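Biofilm-associated surface protein (Staphylococcus aureus, PDB 7C7U) probably promotes biofilm formation as a cell-wall-anchored adhesin, its calcium-binding region probably acting as a switch for functional amyloid assembly. Local coordinates at residues A[259-264]-A[360-365]; A[229-234]-A[327-332]; A[444-449]-A[562-567]. All blocks are in the same frame, centred on the assembly; numbering follows the deposited sequence.

Contact 1: residues A[259-264]-A[360-365]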
loop_
_atom_site.group_PDB
_atom_site.type_symbol
_atom_site.label_atom_id
_atom_site.label_comp_id
_atom_site.label_asym_id
_atom_site.label_seq_id
_atom_site.Cartn_x
_atom_site.Cartn_y
_atom_site.Cartn_z
ATOM N N LYS A 259 -3.914 -20.528 8.643
ATOM C CA LYS A 259 -4.010 -21.669 7.734
ATOM C C LYS A 259 -4.167 -21.245 6.259
ATOM O O LYS A 259 -3.703 -21.952 5.359
ATOM C CB LYS A 259 -5.169 -22.566 8.172
ATOM C CG LYS A 259 -6.530 -21.909 8.099
ATOM C CD LYS A 259 -7.614 -22.851 8.634
ATOM C CE LYS A 259 -8.999 -22.245 8.462
ATOM N NZ LYS A 259 -9.265 -21.998 6.999
ATOM N N ASP A 260 -4.814 -20.113 5.984
ATOM C CA ASP A 260 -4.986 -19.709 4.586
ATOM C C ASP A 260 -3.706 -19.234 3.924
ATOM O O ASP A 260 -3.679 -19.108 2.697
ATOM C CB ASP A 260 -6.040 -18.611 4.457
ATOM C CG ASP A 260 -7.431 -19.109 4.765
ATOM O OD1 ASP A 260 -7.650 -20.324 4.621
ATOM O OD2 ASP A 260 -8.297 -18.296 5.138
ATOM N N LEU A 261 -2.654 -18.947 4.680
ATOM C CA LEU A 261 -1.387 -18.619 4.044
ATOM C C LEU A 261 -0.596 -19.858 3.665
ATOM O O LEU A 261 0.331 -19.763 2.861
ATOM C CB LEU A 261 -0.544 -17.730 4.968
ATOM C CG LEU A 261 -0.953 -16.264 4.985
ATOM C CD1 LEU A 261 -0.069 -15.462 5.919
ATOM C CD2 LEU A 261 -0.872 -15.711 3.550
ATOM N N LEU A 262 -0.944 -21.015 4.215
ATOM C CA LEU A 262 -0.123 -22.208 4.021
ATOM C C LEU A 262 0.155 -22.555 2.558
ATOM O O LEU A 262 1.294 -22.961 2.264
ATOM C CB LEU A 262 -0.777 -23.397 4.736
ATOM C CG LEU A 262 -0.917 -23.305 6.257
ATOM C CD1 LEU A 262 -1.161 -24.690 6.816
ATOM C CD2 LEU A 262 0.301 -22.655 6.909
ATOM N N PRO A 263 -0.796 -22.436 1.614
ATOM C CA PRO A 263 -0.464 -22.698 0.193
ATOM C C PRO A 263 0.614 -21.789 -0.386
ATOM O O PRO A 263 1.146 -22.080 -1.470
ATOM C CB PRO A 263 -1.801 -22.481 -0.533
ATOM C CG PRO A 263 -2.847 -22.713 0.498
ATOM C CD PRO A 263 -2.242 -22.218 1.804
ATOM N N TYR A 264 0.924 -20.676 0.265
ATOM C CA TYR A 264 1.892 -19.725 -0.252
ATOM C C TYR A 264 3.225 -19.771 0.467
ATOM O O TYR A 264 4.109 -18.978 0.141
ATOM C CB TYR A 264 1.315 -18.311 -0.179
ATOM C CG TYR A 264 -0.025 -18.227 -0.840
ATOM C CD1 TYR A 264 -0.120 -18.026 -2.206
ATOM C CD2 TYR A 264 -1.196 -18.390 -0.115
ATOM C CE1 TYR A 264 -1.344 -17.961 -2.831
ATOM C CE2 TYR A 264 -2.433 -18.329 -0.734
ATOM C CZ TYR A 264 -2.491 -18.110 -2.098
ATOM O OH TYR A 264 -3.693 -18.046 -2.743
ATOM N N GLU A 360 -8.211 -9.154 2.524
ATOM C CA GLU A 360 -8.165 -10.391 3.281
ATOM C C GLU A 360 -7.266 -10.191 4.494
ATOM O O GLU A 360 -6.140 -9.703 4.367
ATOM C CB GLU A 360 -7.656 -11.566 2.434
ATOM C CG GLU A 360 -8.082 -12.910 3.038
ATOM C CD GLU A 360 -7.715 -14.123 2.188
ATOM O OE1 GLU A 360 -7.187 -13.960 1.070
ATOM O OE2 GLU A 360 -7.950 -15.255 2.653
ATOM N N ASP A 361 -7.765 -10.582 5.653
ATOM C CA ASP A 361 -7.006 -10.542 6.903
ATOM C C ASP A 361 -6.464 -11.920 7.241
ATOM O O ASP A 361 -7.180 -12.921 7.129
ATOM C CB ASP A 361 -7.890 -10.069 8.052
ATOM C CG ASP A 361 -8.274 -8.626 7.920
ATOM O OD1 ASP A 361 -7.430 -7.833 7.445
ATOM O OD2 ASP A 361 -9.419 -8.286 8.271
ATOM N N PHE A 362 -5.205 -11.967 7.692
ATOM C CA PHE A 362 -4.617 -13.189 8.218
ATOM C C PHE A 362 -4.158 -12.940 9.648
ATOM O O PHE A 362 -3.635 -11.869 9.955
ATOM C CB PHE A 362 -3.454 -13.679 7.365
ATOM C CG PHE A 362 -3.808 -13.805 5.892
ATOM C CD1 PHE A 362 -3.727 -12.710 5.060
ATOM C CD2 PHE A 362 -4.258 -15.003 5.380
ATOM C CE1 PHE A 362 -4.080 -12.801 3.704
ATOM C CE2 PHE A 362 -4.605 -15.107 4.029
ATOM C CZ PHE A 362 -4.510 -14.005 3.202
ATOM N N THR A 363 -4.378 -13.914 10.515
ATOM C CA THR A 363 -4.087 -13.736 11.933
ATOM C C THR A 363 -3.049 -14.742 12.389
ATOM O O THR A 363 -2.897 -15.811 11.795
ATOM C CB THR A 363 -5.362 -13.838 12.775
ATOM O OG1 THR A 363 -6.061 -15.028 12.436
ATOM C CG2 THR A 363 -6.266 -12.635 12.505
ATOM N N PHE A 364 -2.296 -14.351 13.431
ATOM C CA PHE A 364 -1.173 -15.113 13.954
ATOM C C PHE A 364 -1.158 -14.976 15.472
ATOM O O PHE A 364 -1.763 -14.050 16.027
ATOM C CB PHE A 364 0.164 -14.623 13.401
ATOM C CG PHE A 364 0.141 -14.402 11.923
ATOM C CD1 PHE A 364 -0.386 -13.233 11.396
ATOM C CD2 PHE A 364 0.582 -15.391 11.068
ATOM C CE1 PHE A 364 -0.438 -13.042 10.011
ATOM C CE2 PHE A 364 0.526 -15.204 9.691
ATOM C CZ PHE A 364 0.016 -14.031 9.175
ATOM N N ALA A 365 -0.473 -15.914 16.123
ATOM C CA ALA A 365 -0.275 -15.872 17.581
ATOM C C ALA A 365 1.076 -16.477 17.943
ATOM O O ALA A 365 1.602 -17.346 17.235
ATOM C CB ALA A 365 -1.403 -16.597 18.345
#

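Contact 2: residues A[229-234]-A[327-332]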
loop_
_atom_site.group_PDB
_atom_site.type_symbol
_atom_site.label_atom_id
_atom_site.label_comp_id
_atom_site.label_asym_id
_atom_site.label_seq_id
_atom_site.Cartn_x
_atom_site.Cartn_y
_atom_site.Cartn_z
ATOM N N ILE A 229 6.749 -12.782 4.647
ATOM C CA ILE A 229 5.927 -12.192 5.687
ATOM C C ILE A 229 6.726 -12.291 6.976
ATOM O O ILE A 229 7.240 -13.365 7.304
ATOM C CB ILE A 229 4.559 -12.901 5.800
ATOM C CG1 ILE A 229 3.788 -12.824 4.464
ATOM C CG2 ILE A 229 3.724 -12.286 6.926
ATOM C CD1 ILE A 229 3.428 -11.415 4.096
ATOM N N LEU A 230 6.883 -11.165 7.666
ATOM C CA LEU A 230 7.577 -11.119 8.949
ATOM C C LEU A 230 6.549 -10.987 10.059
ATOM O O LEU A 230 5.732 -10.065 10.039
ATOM C CB LEU A 230 8.558 -9.950 9.015
ATOM C CG LEU A 230 9.581 -9.791 7.887
ATOM C CD1 LEU A 230 10.455 -8.598 8.170
ATOM C CD2 LEU A 230 10.424 -11.051 7.748
ATOM N N ILE A 231 6.611 -11.876 11.036
ATOM C CA ILE A 231 5.673 -11.872 12.154
ATOM C C ILE A 231 6.513 -11.613 13.393
ATOM O O ILE A 231 7.225 -12.513 13.841
ATOM C CB ILE A 231 4.912 -13.191 12.251
ATOM C CG1 ILE A 231 4.134 -13.427 10.945
ATOM C CG2 ILE A 231 3.947 -13.194 13.466
ATOM C CD1 ILE A 231 4.077 -14.870 10.601
ATOM N N ASP A 232 6.508 -10.374 13.894
ATOM C CA ASP A 232 7.400 -9.965 14.980
ATOM C C ASP A 232 6.613 -9.825 16.274
ATOM O O ASP A 232 5.735 -8.962 16.371
ATOM C CB ASP A 232 8.093 -8.636 14.689
ATOM C CG ASP A 232 9.013 -8.689 13.477
ATOM O OD1 ASP A 232 9.562 -9.761 13.170
ATOM O OD2 ASP A 232 9.197 -7.634 12.843
ATOM N N GLN A 233 6.981 -10.602 17.286
ATOM C CA GLN A 233 6.343 -10.493 18.589
ATOM C C GLN A 233 7.240 -9.702 19.539
ATOM O O GLN A 233 8.454 -9.903 19.567
ATOM C CB GLN A 233 6.055 -11.879 19.164
ATOM C CG GLN A 233 5.375 -11.853 20.547
ATOM C CD GLN A 233 4.962 -13.231 21.021
ATOM O OE1 GLN A 233 5.176 -14.224 20.322
ATOM N NE2 GLN A 233 4.399 -13.308 22.232
ATOM N N GLN A 234 6.645 -8.781 20.290
ATOM C CA GLN A 234 7.333 -8.084 21.370
ATOM C C GLN A 234 6.715 -8.519 22.694
ATOM O O GLN A 234 5.491 -8.625 22.802
ATOM C CB GLN A 234 7.202 -6.562 21.236
ATOM C CG GLN A 234 7.374 -6.010 19.813
ATOM C CD GLN A 234 8.826 -5.799 19.394
ATOM O OE1 GLN A 234 9.732 -5.804 20.219
ATOM N NE2 GLN A 234 9.044 -5.608 18.094
ATOM N N VAL A 327 9.281 -14.445 13.471
ATOM C CA VAL A 327 9.001 -15.596 12.624
ATOM C C VAL A 327 8.964 -15.106 11.182
ATOM O O VAL A 327 8.323 -14.093 10.889
ATOM C CB VAL A 327 7.686 -16.283 13.015
ATOM C CG1 VAL A 327 7.372 -17.438 12.047
ATOM C CG2 VAL A 327 7.788 -16.820 14.452
ATOM N N VAL A 328 9.640 -15.823 10.292
ATOM C CA VAL A 328 9.732 -15.446 8.875
ATOM C C VAL A 328 9.021 -16.492 8.031
ATOM O O VAL A 328 9.345 -17.684 8.104
ATOM C CB VAL A 328 11.192 -15.293 8.427
ATOM C CG1 VAL A 328 11.249 -14.884 6.905
ATOM C CG2 VAL A 328 11.908 -14.259 9.289
ATOM N N LEU A 329 8.071 -16.049 7.208
ATOM C CA LEU A 329 7.387 -16.919 6.259
ATOM C C LEU A 329 7.918 -16.559 4.876
ATOM O O LEU A 329 7.671 -15.451 4.393
ATOM C CB LEU A 329 5.876 -16.730 6.311
ATOM C CG LEU A 329 5.173 -16.542 7.646
ATOM C CD1 LEU A 329 3.711 -16.286 7.331
ATOM C CD2 LEU A 329 5.366 -17.769 8.548
ATOM N N LYS A 330 8.647 -17.483 4.256
ATOM C CA LYS A 330 9.173 -17.281 2.915
ATOM C C LYS A 330 8.105 -17.670 1.896
ATOM O O LYS A 330 7.650 -18.820 1.874
ATOM C CB LYS A 330 10.445 -18.106 2.722
ATOM C CG LYS A 330 11.660 -17.519 3.407
ATOM C CD LYS A 330 12.966 -18.129 2.889
ATOM C CE LYS A 330 14.174 -17.401 3.473
ATOM N NZ LYS A 330 15.487 -17.999 3.096
ATOM N N LEU A 331 7.690 -16.718 1.068
ATOM C CA LEU A 331 6.679 -17.009 0.055
ATOM C C LEU A 331 7.257 -17.877 -1.057
ATOM O O LEU A 331 8.454 -17.834 -1.354
ATOM C CB LEU A 331 6.120 -15.718 -0.542
ATOM C CG LEU A 331 5.379 -14.845 0.460
ATOM C CD1 LEU A 331 4.964 -13.534 -0.169
ATOM C CD2 LEU A 331 4.176 -15.593 1.054
ATOM N N ASN A 332 6.384 -18.668 -1.680
ATOM C CA ASN A 332 6.776 -19.504 -2.807
ATOM C C ASN A 332 6.320 -18.932 -4.148
ATOM O O ASN A 332 6.547 -19.566 -5.180
ATOM C CB ASN A 332 6.242 -20.941 -2.629
ATOM C CG ASN A 332 4.726 -21.015 -2.531
ATOM O OD1 ASN A 332 4.013 -20.119 -2.970
ATOM N ND2 ASN A 332 4.225 -22.100 -1.939
#

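Contact 3: residues A[444-449]-A[562-567]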
loop_
_atom_site.group_PDB
_atom_site.type_symbol
_atom_site.label_atom_id
_atom_site.label_comp_id
_atom_site.label_asym_id
_atom_site.label_seq_id
_atom_site.Cartn_x
_atom_site.Cartn_y
_atom_site.Cartn_z
ATOM N N GLU A 444 9.320 14.520 -46.442
ATOM C CA GLU A 444 10.243 15.652 -46.345
ATOM C C GLU A 444 10.499 16.107 -44.909
ATOM O O GLU A 444 11.407 16.915 -44.680
ATOM C CB GLU A 444 9.726 16.837 -47.160
ATOM C CG GLU A 444 10.086 16.704 -48.640
ATOM C CD GLU A 444 9.506 17.811 -49.495
ATOM O OE1 GLU A 444 8.503 18.425 -49.066
ATOM O OE2 GLU A 444 10.058 18.058 -50.600
ATOM N N ASP A 445 9.738 15.603 -43.949
ATOM C CA ASP A 445 9.912 15.994 -42.550
ATOM C C ASP A 445 11.099 15.287 -41.917
ATOM O O ASP A 445 11.490 14.185 -42.323
ATOM C CB ASP A 445 8.642 15.698 -41.747
ATOM C CG ASP A 445 7.554 16.714 -42.016
ATOM O OD1 ASP A 445 7.818 17.916 -41.780
ATOM O OD2 ASP A 445 6.461 16.328 -42.497
ATOM N N THR A 446 11.692 15.948 -40.919
ATOM C CA THR A 446 12.870 15.421 -40.249
ATOM C C THR A 446 12.654 15.202 -38.756
ATOM O O THR A 446 13.616 14.878 -38.055
ATOM C CB THR A 446 14.069 16.351 -40.476
ATOM O OG1 THR A 446 13.748 17.661 -40.004
ATOM C CG2 THR A 446 14.431 16.419 -41.983
ATOM N N VAL A 447 11.427 15.374 -38.252
ATOM C CA VAL A 447 11.133 15.176 -36.834
ATOM C C VAL A 447 9.770 14.498 -36.708
ATOM O O VAL A 447 8.809 14.885 -37.379
ATOM C CB VAL A 447 11.152 16.493 -36.019
ATOM C CG1 VAL A 447 10.969 16.208 -34.488
ATOM C CG2 VAL A 447 12.436 17.281 -36.258
ATOM N N VAL A 448 9.691 13.486 -35.845
ATOM C CA VAL A 448 8.426 12.899 -35.409
ATOM C C VAL A 448 8.098 13.522 -34.058
ATOM O O VAL A 448 8.819 13.298 -33.081
ATOM C CB VAL A 448 8.508 11.373 -35.291
ATOM C CG1 VAL A 448 7.164 10.790 -34.738
ATOM C CG2 VAL A 448 8.888 10.732 -36.606
ATOM N N SER A 449 7.031 14.318 -34.001
ATOM C CA SER A 449 6.616 14.998 -32.782
ATOM C C SER A 449 5.356 14.358 -32.215
ATOM O O SER A 449 4.451 13.973 -32.965
ATOM C CB SER A 449 6.359 16.485 -33.044
ATOM O OG SER A 449 7.504 17.094 -33.604
ATOM N N PRO A 562 7.607 25.581 -37.856
ATOM C CA PRO A 562 8.859 26.063 -38.461
ATOM C C PRO A 562 9.568 25.006 -39.301
ATOM O O PRO A 562 9.265 23.809 -39.264
ATOM C CB PRO A 562 9.708 26.477 -37.253
ATOM C CG PRO A 562 9.125 25.748 -36.090
ATOM C CD PRO A 562 7.661 25.598 -36.382
ATOM N N ALA A 563 10.586 25.493 -40.031
ATOM C CA ALA A 563 11.116 24.818 -41.213
ATOM C C ALA A 563 11.785 23.483 -40.906
ATOM O O ALA A 563 11.806 22.597 -41.771
ATOM C CB ALA A 563 12.105 25.732 -41.931
ATOM N N ASP A 564 12.338 23.308 -39.707
ATOM C CA ASP A 564 13.103 22.109 -39.395
ATOM C C ASP A 564 12.532 21.414 -38.161
ATOM O O ASP A 564 13.269 20.803 -37.384
ATOM C CB ASP A 564 14.575 22.466 -39.183
ATOM C CG ASP A 564 15.526 21.526 -39.916
ATOM O OD1 ASP A 564 15.558 21.575 -41.167
ATOM O OD2 ASP A 564 16.259 20.762 -39.247
ATOM N N ASP A 565 11.215 21.498 -37.981
ATOM C CA ASP A 565 10.541 20.901 -36.834
ATOM C C ASP A 565 9.142 20.480 -37.259
ATOM O O ASP A 565 8.682 20.806 -38.357
ATOM C CB ASP A 565 10.476 21.864 -35.646
ATOM C CG ASP A 565 10.541 21.142 -34.304
ATOM O OD1 ASP A 565 10.170 19.944 -34.233
ATOM O OD2 ASP A 565 10.982 21.775 -33.322
ATOM N N THR A 566 8.462 19.741 -36.377
ATOM C CA THR A 566 7.098 19.310 -36.656
ATOM C C THR A 566 6.191 19.542 -35.452
ATOM O O THR A 566 5.180 18.860 -35.289
ATOM C CB THR A 566 7.056 17.846 -37.099
ATOM O OG1 THR A 566 7.772 17.040 -36.164
ATOM C CG2 THR A 566 7.711 17.690 -38.489
ATOM N N SER A 567 6.546 20.504 -34.604
ATOM C CA SER A 567 5.700 20.914 -33.493
ATOM C C SER A 567 5.884 22.409 -33.274
ATOM O O SER A 567 6.949 22.969 -33.559
ATOM C CB SER A 567 6.011 20.115 -32.215
ATOM O OG SER A 567 6.921 20.821 -31.397
HETATM O O HOH W 1 15.075 19.035 -37.714
HETATM O O HOH W 2 9.173 18.509 -32.100
#

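Contact 1: residues A[259-264]-A[360-365]
With L261 turned so that CG stands anti to its carbonyl carbon (chi1 -79°) and its chain runs on extended, its two methyls are spread between the rings of F362 and F364. F362 has the same kind of first torsion, which swings its ring out from the strand to meet the leucine. This is a 3-10 turn packed against a beta-sheet: residues 259-264 link strand 252-257, a neighbour of strand 359-369 in a four-stranded antiparallel sheet, to strand 265-272 of the five-stranded sheet facing it in a beta-sandwich.

CD2 of L261 lies over one face of the F362 ring in a CH-pi contact, 3.9 Å from the ring centroid and only 14° from its normal, while L261 CG comes to 3.6 Å from F362 CD2. The second methyl is used differently. L261 CD1 meets F364 at the ring edge, 3.6 Å from CZ. F362 is met over a face by L261 and at its edge by D260, whose CB lies 3.8 Å from F362 CE2. L329 touches both L261 and F364, extending the apolar layer into the facing sheet.

Polar groups border the contact. D258, just before the turn, receives D260 N on OD1 and T363 N on OD2, so one carboxylate fastens the start of the 3-10 segment to the strand. The side chains of D260 and E360 cross at about a right angle, carboxylate planes 50° apart, D260 OD2 lying 3.9 Å from E360 OE2. This proximity of like charges would tend to raise the pKa of one of them, although lysines probably offset it: K357 makes a long, weak ion pair with E360, and K259 NZ forms a salt bridge with D260 OD1 at 3.3 Å, its hydrogen bond weak.

Contact 2: residues A[229-234]-A[327-332]
I229 and L329 exchange both of their backbone hydrogen bonds, I229 N to L329 O and L329 N to I229 O, each 2.8 Å long. I231 and V327 repeat the arrangement: I231 N gives to V327 O, and V327 N returns an almost straight bond to I231 O, with an N-H...O angle of 179° although the donor is tilted 24° from the carbonyl plane. Between these two hydrogen-bonded pairs lies the non-hydrogen-bonded pair L230 and V328, whose backbone groups turn outward. L230 bonds to T218 on strand 210-220, and V328 to E269 on strand 265-272.

The two strands are therefore inner members of an antiparallel five-stranded sheet, one layer of a beta-sandwich. One face carries L230 and V328, which lie side by side with L230 CD2 3.9 Å from V328 CG2. The other carries I229, I231, V327 and L329, and is directed at strand 252-257 of the second layer, where I257 meets both I231 and L329. Here I231 holds chi2 at 146°, away from a staggered value, and CD1 is pressed to 3.6 Å from L329 CG. L329 CD1 also packs against I229 CB at 3.8 Å.

The polar side chains beyond the paired residues have partners as well. D232 OD1 forms a salt bridge with R326, and K283 makes a weaker, long ion pair with OD2. Q233, itself buried, has OE1 hydrogen-bonded to the hydroxyl of Y253 and NE2 to that of S213.

Contact 3: residues A[444-449]-A[562-567]
The contact belongs to a junction between two successive beta domains: the turn before strand 447-451 and the start of that strand meet the loop between strands 555-560 and 567-571 of the next domain. T566 is its centre. OG1 sits between the backbone N and the carbonyl carbon (chi1 51°), and from there donates to V447 O at 2.7 Å, approaching from above the carbonyl plane, 70° out of it. S449 OG is hydrogen-bonded to the same T566 OG1 at 2.6 Å. The methyl CG2 of T566 faces D445, 3.3 Å from OD1; the carboxylate of D445 is itself held by T541 OG1 on OD2 and by S542 N on OD1, both in the second domain.

Two waters complete the seam. One is donated a bond by T446 OG1 and gives one to D564 OD2 at 2.6 Å. The other bonds to S449 OG and donates to D565 OD1 at 2.8 Å, an oxygen that also accepts T566 N. V447 adds its methyls against D564 O and D565 OD1. With hydroxyls, carboxylates and water doing most of the joining, the domains meet here through directional polar bonds more than through apolar packing.

Overall arrangement
From the N terminus, strand 228-237 supplies the first half of contact 2 and the 3-10 turn 259-264 the first half of contact 1. Contact 2 closes at 327-332, before contact 1 closes at 360-365, so the two loops cross. Contact 2 joins strands within the five-stranded sheet; contact 1 seats the inter-sheet connection on the four-stranded one. They touch directly: Y264 O lies 2.9 Å from N332 N, a probable hydrogen bond, and F364 packs on I231. The chain then passes the calcium-rich segment around residues 389-433. Contact 3 opens and closes beyond it, in series with the others, its centre about 59 Å from that of contact 1, and ties together two C-terminal beta domains.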